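Local coordinates for protein leucine--tRNA ligase (Agrobacterium radiobacter, PDB 5AH5) that probably charges tRNA(Leu) with leucine at the expense of ATP, as a class I aminoacyl-tRNA synthetase that confers resistance to the toxic moiety of agrocin 84, at residues C627-N632 with G706-L711; S640-I645 with S700-A705. All blocks are in the same frame, centred on the assembly; numbering follows the deposited sequence.

Contact 1. Residues C627-N632 with G706-L711. With nucleotides of chain D.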
ATOM      1  N   CYS B 627     -11.404 -11.345 -32.132  1.00 35.45           N
ATOM      2  CA  CYS B 627     -12.085 -10.572 -33.171  1.00 35.99           C
ATOM      3  C   CYS B 627     -12.507 -11.507 -34.306  1.00 34.35           C
ATOM      4  O   CYS B 627     -13.630 -11.414 -34.776  1.00 32.47           O
ATOM      5  CB  CYS B 627     -11.238  -9.389 -33.710  1.00 38.23           C
ATOM      6  SG  CYS B 627     -10.894  -8.141 -32.420  1.00 39.15           S
ATOM      7  N   ARG B 628     -11.597 -12.371 -34.748  1.00 33.77           N
ATOM      8  CA  ARG B 628     -11.886 -13.274 -35.870  1.00 38.41           C
ATOM      9  C   ARG B 628     -13.052 -14.282 -35.601  1.00 36.75           C
ATOM     10  O   ARG B 628     -13.829 -14.601 -36.503  1.00 37.50           O
ATOM     11  CB  ARG B 628     -10.618 -13.964 -36.373  1.00 42.91           C
ATOM     12  CG  ARG B 628      -9.748 -13.050 -37.275  1.00 43.79           C
ATOM     13  CD  ARG B 628      -8.661 -13.826 -38.000  1.00 46.07           C
ATOM     14  NE  ARG B 628      -8.018 -14.683 -37.023  1.00 44.31           N
ATOM     15  CZ  ARG B 628      -6.981 -14.339 -36.258  1.00 46.46           C
ATOM     16  NH1 ARG B 628      -6.391 -13.164 -36.400  1.00 50.58           N
ATOM     17  NH2 ARG B 628      -6.510 -15.194 -35.357  1.00 43.46           N
ATOM     18  N   LEU B 629     -13.211 -14.690 -34.353  1.00 35.23           N
ATOM     19  CA  LEU B 629     -14.344 -15.495 -33.902  1.00 36.59           C
ATOM     20  C   LEU B 629     -15.648 -14.725 -34.053  1.00 39.92           C
ATOM     21  O   LEU B 629     -16.668 -15.293 -34.457  1.00 36.35           O
ATOM     22  CB  LEU B 629     -14.124 -15.886 -32.441  1.00 35.81           C
ATOM     23  CG  LEU B 629     -15.019 -16.905 -31.801  1.00 37.62           C
ATOM     24  CD1 LEU B 629     -14.954 -18.269 -32.526  1.00 38.74           C
ATOM     25  CD2 LEU B 629     -14.688 -17.024 -30.317  1.00 36.93           C
ATOM     26  N   PHE B 630     -15.633 -13.418 -33.801  1.00 36.99           N
ATOM     27  CA  PHE B 630     -16.804 -12.603 -34.115  1.00 37.98           C
ATOM     28  C   PHE B 630     -17.078 -12.440 -35.617  1.00 41.41           C
ATOM     29  O   PHE B 630     -18.235 -12.630 -36.076  1.00 38.79           O
ATOM     30  CB  PHE B 630     -16.756 -11.208 -33.434  1.00 36.79           C
ATOM     31  CG  PHE B 630     -17.308 -11.211 -32.056  1.00 31.88           C
ATOM     32  CD1 PHE B 630     -16.664 -11.878 -31.055  1.00 33.87           C
ATOM     33  CD2 PHE B 630     -18.510 -10.558 -31.773  1.00 35.28           C
ATOM     34  CE1 PHE B 630     -17.177 -11.892 -29.768  1.00 32.76           C
ATOM     35  CE2 PHE B 630     -19.021 -10.561 -30.500  1.00 37.04           C
ATOM     36  CZ  PHE B 630     -18.363 -11.219 -29.498  1.00 33.93           C
ATOM     37  N   THR B 631     -16.059 -12.065 -36.374  1.00 39.82           N
ATOM     38  CA  THR B 631     -16.209 -11.816 -37.832  1.00 42.18           C
ATOM     39  C   THR B 631     -16.513 -13.106 -38.597  1.00 41.37           C
ATOM     40  O   THR B 631     -17.155 -13.060 -39.609  1.00 42.52           O
ATOM     41  CB  THR B 631     -14.944 -11.162 -38.471  1.00 41.64           C
ATOM     42  OG1 THR B 631     -13.782 -11.815 -37.971  1.00 45.95           O
ATOM     43  CG2 THR B 631     -14.827  -9.725 -38.122  1.00 41.77           C
ATOM     44  N   ASN B 632     -16.027 -14.246 -38.123  1.00 43.67           N
ATOM     45  CA  ASN B 632     -16.441 -15.520 -38.699  1.00 48.11           C
ATOM     46  C   ASN B 632     -17.938 -15.839 -38.473  1.00 54.30           C
ATOM     47  O   ASN B 632     -18.532 -16.503 -39.316  1.00 52.24           O
ATOM     48  CB  ASN B 632     -15.587 -16.661 -38.162  1.00 46.61           C
ATOM     49  CG  ASN B 632     -14.146 -16.620 -38.688  1.00 45.62           C
ATOM     50  OD1 ASN B 632     -13.779 -15.782 -39.534  1.00 47.18           O
ATOM     51  ND2 ASN B 632     -13.324 -17.491 -38.150  1.00 41.27           N
ATOM     52  N   GLY B 706     -25.157 -16.228 -28.013  1.00 32.98           N
ATOM     53  CA  GLY B 706     -25.138 -16.006 -26.570  1.00 32.60           C
ATOM     54  C   GLY B 706     -23.795 -16.195 -25.897  1.00 37.86           C
ATOM     55  O   GLY B 706     -23.475 -15.481 -24.926  1.00 30.75           O
ATOM     56  N   SER B 707     -23.017 -17.163 -26.387  1.00 33.59           N
ATOM     57  CA  SER B 707     -21.703 -17.454 -25.876  1.00 32.29           C
ATOM     58  C   SER B 707     -20.701 -16.384 -26.232  1.00 28.38           C
ATOM     59  O   SER B 707     -19.810 -16.141 -25.463  1.00 26.06           O
ATOM     60  CB  SER B 707     -21.167 -18.779 -26.436  1.00 37.31           C
ATOM     61  OG  SER B 707     -21.996 -19.849 -26.049  1.00 41.58           O
ATOM     62  N   LEU B 708     -20.793 -15.887 -27.450  1.00 27.54           N
ATOM     63  CA  LEU B 708     -19.907 -14.901 -27.964  1.00 32.65           C
ATOM     64  C   LEU B 708     -20.155 -13.565 -27.252  1.00 34.89           C
ATOM     65  O   LEU B 708     -19.209 -12.904 -26.868  1.00 37.52           O
ATOM     66  CB  LEU B 708     -20.123 -14.739 -29.466  1.00 32.36           C
ATOM     67  CG  LEU B 708     -19.635 -15.921 -30.341  1.00 32.84           C
ATOM     68  CD1 LEU B 708     -20.042 -15.672 -31.765  1.00 37.34           C
ATOM     69  CD2 LEU B 708     -18.146 -16.112 -30.279  1.00 36.32           C
ATOM     70  N   ARG B 709     -21.420 -13.179 -27.112  1.00 31.81           N
ATOM     71  CA  ARG B 709     -21.794 -11.991 -26.368  1.00 34.47           C
ATOM     72  C   ARG B 709     -21.420 -12.123 -24.883  1.00 36.12           C
ATOM     73  O   ARG B 709     -20.939 -11.179 -24.272  1.00 29.43           O
ATOM     74  CB  ARG B 709     -23.274 -11.663 -26.558  1.00 31.49           C
ATOM     75  CG  ARG B 709     -23.534 -11.217 -27.979  1.00 33.13           C
ATOM     76  CD  ARG B 709     -24.587 -10.144 -28.101  1.00 33.58           C
ATOM     77  NE  ARG B 709     -24.805  -9.853 -29.521  1.00 37.66           N
ATOM     78  CZ  ARG B 709     -25.640 -10.525 -30.319  1.00 38.07           C
ATOM     79  NH1 ARG B 709     -26.323 -11.588 -29.864  1.00 37.75           N
ATOM     80  NH2 ARG B 709     -25.760 -10.162 -31.569  1.00 34.67           N
ATOM     81  N   LEU B 710     -21.513 -13.321 -24.348  1.00 32.05           N
ATOM     82  CA  LEU B 710     -21.118 -13.543 -22.982  1.00 34.93           C
ATOM     83  C   LEU B 710     -19.601 -13.423 -22.823  1.00 35.40           C
ATOM     84  O   LEU B 710     -19.142 -12.840 -21.852  1.00 34.63           O
ATOM     85  CB  LEU B 710     -21.643 -14.880 -22.527  1.00 41.72           C
ATOM     86  CG  LEU B 710     -21.982 -15.200 -21.088  1.00 50.19           C
ATOM     87  CD1 LEU B 710     -22.917 -14.155 -20.467  1.00 54.81           C
ATOM     88  CD2 LEU B 710     -22.618 -16.606 -21.035  1.00 51.19           C
ATOM     89  N   LEU B 711     -18.845 -13.940 -23.795  1.00 32.81           N
ATOM     90  CA  LEU B 711     -17.402 -13.895 -23.821  1.00 32.21           C
ATOM     91  C   LEU B 711     -16.896 -12.423 -23.748  1.00 31.24           C
ATOM     92  O   LEU B 711     -16.001 -12.130 -23.005  1.00 29.51           O
ATOM     93  CB  LEU B 711     -16.866 -14.522 -25.131  1.00 35.53           C
ATOM     94  CG  LEU B 711     -15.358 -14.528 -25.381  1.00 37.98           C
ATOM     95  CD1 LEU B 711     -14.671 -15.055 -24.165  1.00 42.05           C
ATOM     96  CD2 LEU B 711     -14.972 -15.347 -26.598  1.00 42.69           C
TER
ATOM     97  P     U D  40      -1.401 -15.490 -36.932  1.00 65.01           P
ATOM     98  OP1   U D  40      -1.805 -14.678 -35.775  1.00 55.36           O
ATOM     99  OP2   U D  40      -0.206 -16.358 -36.823  1.00 71.21           O
ATOM    100  O5'   U D  40      -2.612 -16.436 -37.357  1.00 60.31           O
ATOM    101  C5'   U D  40      -3.812 -15.881 -37.915  1.00 62.39           C
ATOM    102  C4'   U D  40      -4.669 -16.953 -38.552  1.00 61.35           C
ATOM    103  O4'   U D  40      -4.130 -17.373 -39.839  1.00 63.88           O
ATOM    104  C3'   U D  40      -4.859 -18.248 -37.772  1.00 58.44           C
ATOM    105  O3'   U D  40      -5.846 -18.061 -36.762  1.00 47.23           O
ATOM    106  C2'   U D  40      -5.278 -19.190 -38.888  1.00 53.01           C
ATOM    107  O2'   U D  40      -6.591 -18.959 -39.337  1.00 57.58           O
ATOM    108  C1'   U D  40      -4.303 -18.775 -39.984  1.00 60.22           C
ATOM    109  N1    U D  40      -2.989 -19.430 -39.880  1.00 60.96           N
ATOM    110  C2    U D  40      -2.890 -20.741 -40.309  1.00 58.07           C
ATOM    111  O2    U D  40      -3.842 -21.373 -40.728  1.00 54.74           O
ATOM    112  N3    U D  40      -1.637 -21.292 -40.202  1.00 62.22           N
ATOM    113  C4    U D  40      -0.492 -20.684 -39.725  1.00 68.53           C
ATOM    114  O4    U D  40       0.564 -21.319 -39.687  1.00 78.15           O
ATOM    115  C5    U D  40      -0.675 -19.332 -39.295  1.00 74.33           C
ATOM    116  C6    U D  40      -1.885 -18.764 -39.387  1.00 72.10           C
TER
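Leu629 and Phe630 of helix 617-632 meet Leu708 and Leu711 of helix 701-715 in an antiparallel helix pair of the α-helical anticodon-binding region of this class I synthetase. The two short axes run at 149° and approach to 11.1 Å, a wide spacing bridged by large apolar side chains; the nearest CA atoms, those of Phe630 and Leu708, lie 7.3 Å apart. Leu708 touches both Leu629 and Phe630. Its methyl CD2 reaches Leu629, lying 3.6 Å from CG and equally near CD2 of that residue, while its backbone carbonyl and CB face Phe630. The side chain of Leu629 crosses that of Leu711 at about a right angle, CD2 meeting CD2 at 4.1 Å. Anti to the backbone N (chi1 -170°), CG of Leu629 is placed against Leu708 CD2. Phe630 behaves differently: its CB is not aimed at the partner helix, yet the ring extends past the Leu708 side chain in the opposite direction. Its leading atom CZ comes within 3.2 Å of Leu708 O, which sits at the ring edge near its plane, and within 3.9 Å of Leu708 CB. Such an approach presents the ring's slightly positive hydrogens to the carbonyl oxygen, probably a mild electrostatic gain. Leu726 of helix 720-729 also packs on Phe630, and Leu692 of helix 678-695 on Leu708, so further helices of the bundle enclose the pair. Arg628 belongs instead to the RNA side of helix 617-632. Its NH2 makes a salt bridge to a phosphate of another tRNA nucleotide, while C5' of U40 of chain D lies over one guanidinium face, 3.7 Å above the plane and toward the rim; the nearest approach to U40 is NH2 to O3', 3.3 Å.

Contact 2. Residues S640-I645 with S700-A705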
ATOM      1  N   SER B 640     -29.437 -13.581 -33.857  1.00 47.04           N
ATOM      2  CA  SER B 640     -29.910 -13.711 -32.492  1.00 45.48           C
ATOM      3  C   SER B 640     -29.509 -12.513 -31.597  1.00 49.25           C
ATOM      4  O   SER B 640     -28.363 -12.069 -31.612  1.00 47.98           O
ATOM      5  CB  SER B 640     -29.352 -14.958 -31.884  1.00 44.22           C
ATOM      6  OG  SER B 640     -29.934 -15.164 -30.595  1.00 53.20           O
ATOM      7  N   SER B 641     -30.444 -12.047 -30.779  1.00 39.36           N
ATOM      8  CA  SER B 641     -30.208 -10.967 -29.841  1.00 42.28           C
ATOM      9  C   SER B 641     -29.638 -11.501 -28.540  1.00 41.45           C
ATOM     10  O   SER B 641     -29.495 -10.736 -27.607  1.00 41.07           O
ATOM     11  CB  SER B 641     -31.549 -10.279 -29.540  1.00 45.72           C
ATOM     12  OG  SER B 641     -32.392 -11.158 -28.750  1.00 42.73           O
ATOM     13  N   ALA B 642     -29.333 -12.798 -28.444  1.00 36.55           N
ATOM     14  CA  ALA B 642     -28.927 -13.386 -27.196  1.00 40.68           C
ATOM     15  C   ALA B 642     -27.629 -12.739 -26.626  1.00 41.62           C
ATOM     16  O   ALA B 642     -26.632 -12.647 -27.344  1.00 41.30           O
ATOM     17  CB  ALA B 642     -28.704 -14.873 -27.371  1.00 40.84           C
ATOM     18  N   ILE B 643     -27.680 -12.329 -25.351  1.00 38.46           N
ATOM     19  CA  ILE B 643     -26.545 -11.775 -24.602  1.00 37.33           C
ATOM     20  C   ILE B 643     -26.063 -12.747 -23.575  1.00 40.28           C
ATOM     21  O   ILE B 643     -25.071 -12.475 -22.897  1.00 41.37           O
ATOM     22  CB  ILE B 643     -26.878 -10.408 -23.931  1.00 39.71           C
ATOM     23  CG1 ILE B 643     -27.884 -10.561 -22.775  1.00 39.06           C
ATOM     24  CG2 ILE B 643     -27.349  -9.436 -24.984  1.00 36.07           C
ATOM     25  CD1 ILE B 643     -28.111  -9.311 -21.915  1.00 36.99           C
ATOM     26  N   GLU B 644     -26.772 -13.881 -23.431  1.00 36.95           N
ATOM     27  CA  GLU B 644     -26.327 -14.992 -22.623  1.00 36.19           C
ATOM     28  C   GLU B 644     -27.115 -16.270 -23.080  1.00 38.37           C
ATOM     29  O   GLU B 644     -27.929 -16.190 -23.978  1.00 33.43           O
ATOM     30  CB  GLU B 644     -26.541 -14.697 -21.137  1.00 39.43           C
ATOM     31  CG  GLU B 644     -28.011 -14.518 -20.702  1.00 44.37           C
ATOM     32  CD  GLU B 644     -28.245 -13.336 -19.753  1.00 53.80           C
ATOM     33  OE1 GLU B 644     -27.272 -12.809 -19.121  1.00 49.91           O
ATOM     34  OE2 GLU B 644     -29.423 -12.932 -19.634  1.00 58.25           O
ATOM     35  N   ILE B 645     -26.859 -17.416 -22.465  1.00 39.07           N
ATOM     36  CA  ILE B 645     -27.511 -18.667 -22.864  1.00 44.94           C
ATOM     37  C   ILE B 645     -28.679 -18.965 -21.927  1.00 44.01           C
ATOM     38  O   ILE B 645     -28.483 -19.034 -20.716  1.00 48.56           O
ATOM     39  CB  ILE B 645     -26.493 -19.831 -22.790  1.00 47.66           C
ATOM     40  CG1 ILE B 645     -25.301 -19.546 -23.733  1.00 44.53           C
ATOM     41  CG2 ILE B 645     -27.172 -21.169 -23.116  1.00 47.05           C
ATOM     42  CD1 ILE B 645     -24.134 -20.474 -23.508  1.00 47.66           C
ATOM     43  N   SER B 700     -26.090 -24.813 -31.593  1.00 40.82           N
ATOM     44  CA  SER B 700     -27.268 -24.125 -32.162  1.00 49.61           C
ATOM     45  C   SER B 700     -26.899 -22.619 -32.246  1.00 53.22           C
ATOM     46  O   SER B 700     -26.258 -22.125 -31.328  1.00 43.25           O
ATOM     47  CB  SER B 700     -28.502 -24.311 -31.282  1.00 55.06           C
ATOM     48  OG  SER B 700     -28.471 -25.563 -30.595  1.00 59.35           O
ATOM     49  N   PRO B 701     -27.242 -21.928 -33.353  1.00 51.84           N
ATOM     50  CA  PRO B 701     -26.956 -20.509 -33.545  1.00 55.71           C
ATOM     51  C   PRO B 701     -27.156 -19.641 -32.272  1.00 55.80           C
ATOM     52  O   PRO B 701     -26.261 -18.886 -31.878  1.00 51.02           O
ATOM     53  CB  PRO B 701     -27.963 -20.099 -34.615  1.00 53.46           C
ATOM     54  CG  PRO B 701     -28.203 -21.338 -35.405  1.00 55.62           C
ATOM     55  CD  PRO B 701     -27.871 -22.521 -34.547  1.00 54.62           C
ATOM     56  N   THR B 702     -28.298 -19.808 -31.617  1.00 50.62           N
ATOM     57  CA  THR B 702     -28.655 -18.990 -30.477  1.00 47.90           C
ATOM     58  C   THR B 702     -27.675 -19.225 -29.321  1.00 45.95           C
ATOM     59  O   THR B 702     -27.322 -18.267 -28.632  1.00 42.82           O
ATOM     60  CB  THR B 702     -30.150 -19.183 -30.085  1.00 48.63           C
ATOM     61  OG1 THR B 702     -30.996 -18.615 -31.105  1.00 50.59           O
ATOM     62  CG2 THR B 702     -30.487 -18.520 -28.752  1.00 54.22           C
ATOM     63  N   VAL B 703     -27.216 -20.460 -29.138  1.00 38.39           N
ATOM     64  CA  VAL B 703     -26.271 -20.786 -28.073  1.00 42.29           C
ATOM     65  C   VAL B 703     -24.911 -20.133 -28.344  1.00 42.88           C
ATOM     66  O   VAL B 703     -24.193 -19.766 -27.396  1.00 36.78           O
ATOM     67  CB  VAL B 703     -26.066 -22.302 -27.928  1.00 42.67           C
ATOM     68  CG1 VAL B 703     -24.920 -22.620 -26.977  1.00 42.04           C
ATOM     69  CG2 VAL B 703     -27.361 -22.954 -27.454  1.00 47.95           C
ATOM     70  N   LEU B 704     -24.556 -20.083 -29.623  1.00 38.81           N
ATOM     71  CA  LEU B 704     -23.294 -19.563 -30.052  1.00 43.67           C
ATOM     72  C   LEU B 704     -23.325 -18.038 -30.008  1.00 38.16           C
ATOM     73  O   LEU B 704     -22.397 -17.457 -29.539  1.00 42.03           O
ATOM     74  CB  LEU B 704     -22.952 -20.021 -31.460  1.00 44.38           C
ATOM     75  CG  LEU B 704     -21.630 -19.474 -32.009  1.00 46.73           C
ATOM     76  CD1 LEU B 704     -20.463 -19.913 -31.128  1.00 47.39           C
ATOM     77  CD2 LEU B 704     -21.409 -19.867 -33.463  1.00 50.53           C
ATOM     78  N   ALA B 705     -24.373 -17.403 -30.487  1.00 37.93           N
ATOM     79  CA  ALA B 705     -24.477 -15.938 -30.347  1.00 40.10           C
ATOM     80  C   ALA B 705     -24.441 -15.505 -28.852  1.00 41.22           C
ATOM     81  O   ALA B 705     -23.731 -14.556 -28.472  1.00 40.89           O
ATOM     82  CB  ALA B 705     -25.714 -15.409 -31.013  1.00 37.01           C
TER
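Ser640 and Thr702 bring their CA atoms to 5.8 Å where the irregular chain 640-645 runs over the N-terminal end of helix 701-715. The loop does not keep step with the helix: Ala642 lies nearest Ala705, at 6.0 Å between CA atoms, and Ile645 then returns to Val703. The path therefore curves across the helix surface instead of following its axis. At the start of the loop, Ser640 CB rests on Ala705 CB at 3.8 Å, and its hydroxyl OG lies beside Thr702 OG1 at 3.6 Å, a neighbourly polar contact too long to be counted as a hydrogen bond. OG also accepts a bond within its own loop. Standing anti to the backbone N (chi1 -174°), it accepts from the N-H of Ala642 over 3.3 Å, with an N-H...O angle of 159°. Ala642 CB, next in the turn, points toward the helix and reaches Thr702 O at 3.9 Å. Farther along, the side chains of Ile645 and Val703 cross obliquely. Ile645 CG1 lies 3.8 Å from Val703 O, and the terminal methyl CD1 comes to 4.2 Å from Val703 CG1, an apolar contact near Ala659 of helix 653-674. Around the edges, Asp649 touches Thr702, and Ser700 OG is hydrogen-bonded to Asp655 OD2. Glu644, pointing away from segment 700-705, forms a salt bridge with Arg713 farther along the same helix. The arrangement is an ST turn that opens at Ser640 and closes on the N-H of Ala642, within a loop that joins helices 634-639 and 653-674 and lies across the N-terminal end of a third helix in the anticodon-binding bundle.

Both contacts lie on helix 701-715, contact 2 at its N-terminal end and contact 1 on the next turns, with centres about 10 Å apart. Along the chain contact 2 is nested inside contact 1: helix 617-632 comes first, then the loop 640-645, and the chain returns through helices 653-674 and 678-695 to the shared helix. Arg709 ties them together. Its NH1 lies 2.7 Å from Ser640 O and 2.8 Å from Ala642 O, both probable hydrogen bonds, while NH2 bonds to Leu637 O and Ser730 O. One helix thus joins an RNA-facing helix and a connecting loop in the anticodon-binding region, away from the adenylate analogue and the zinc site.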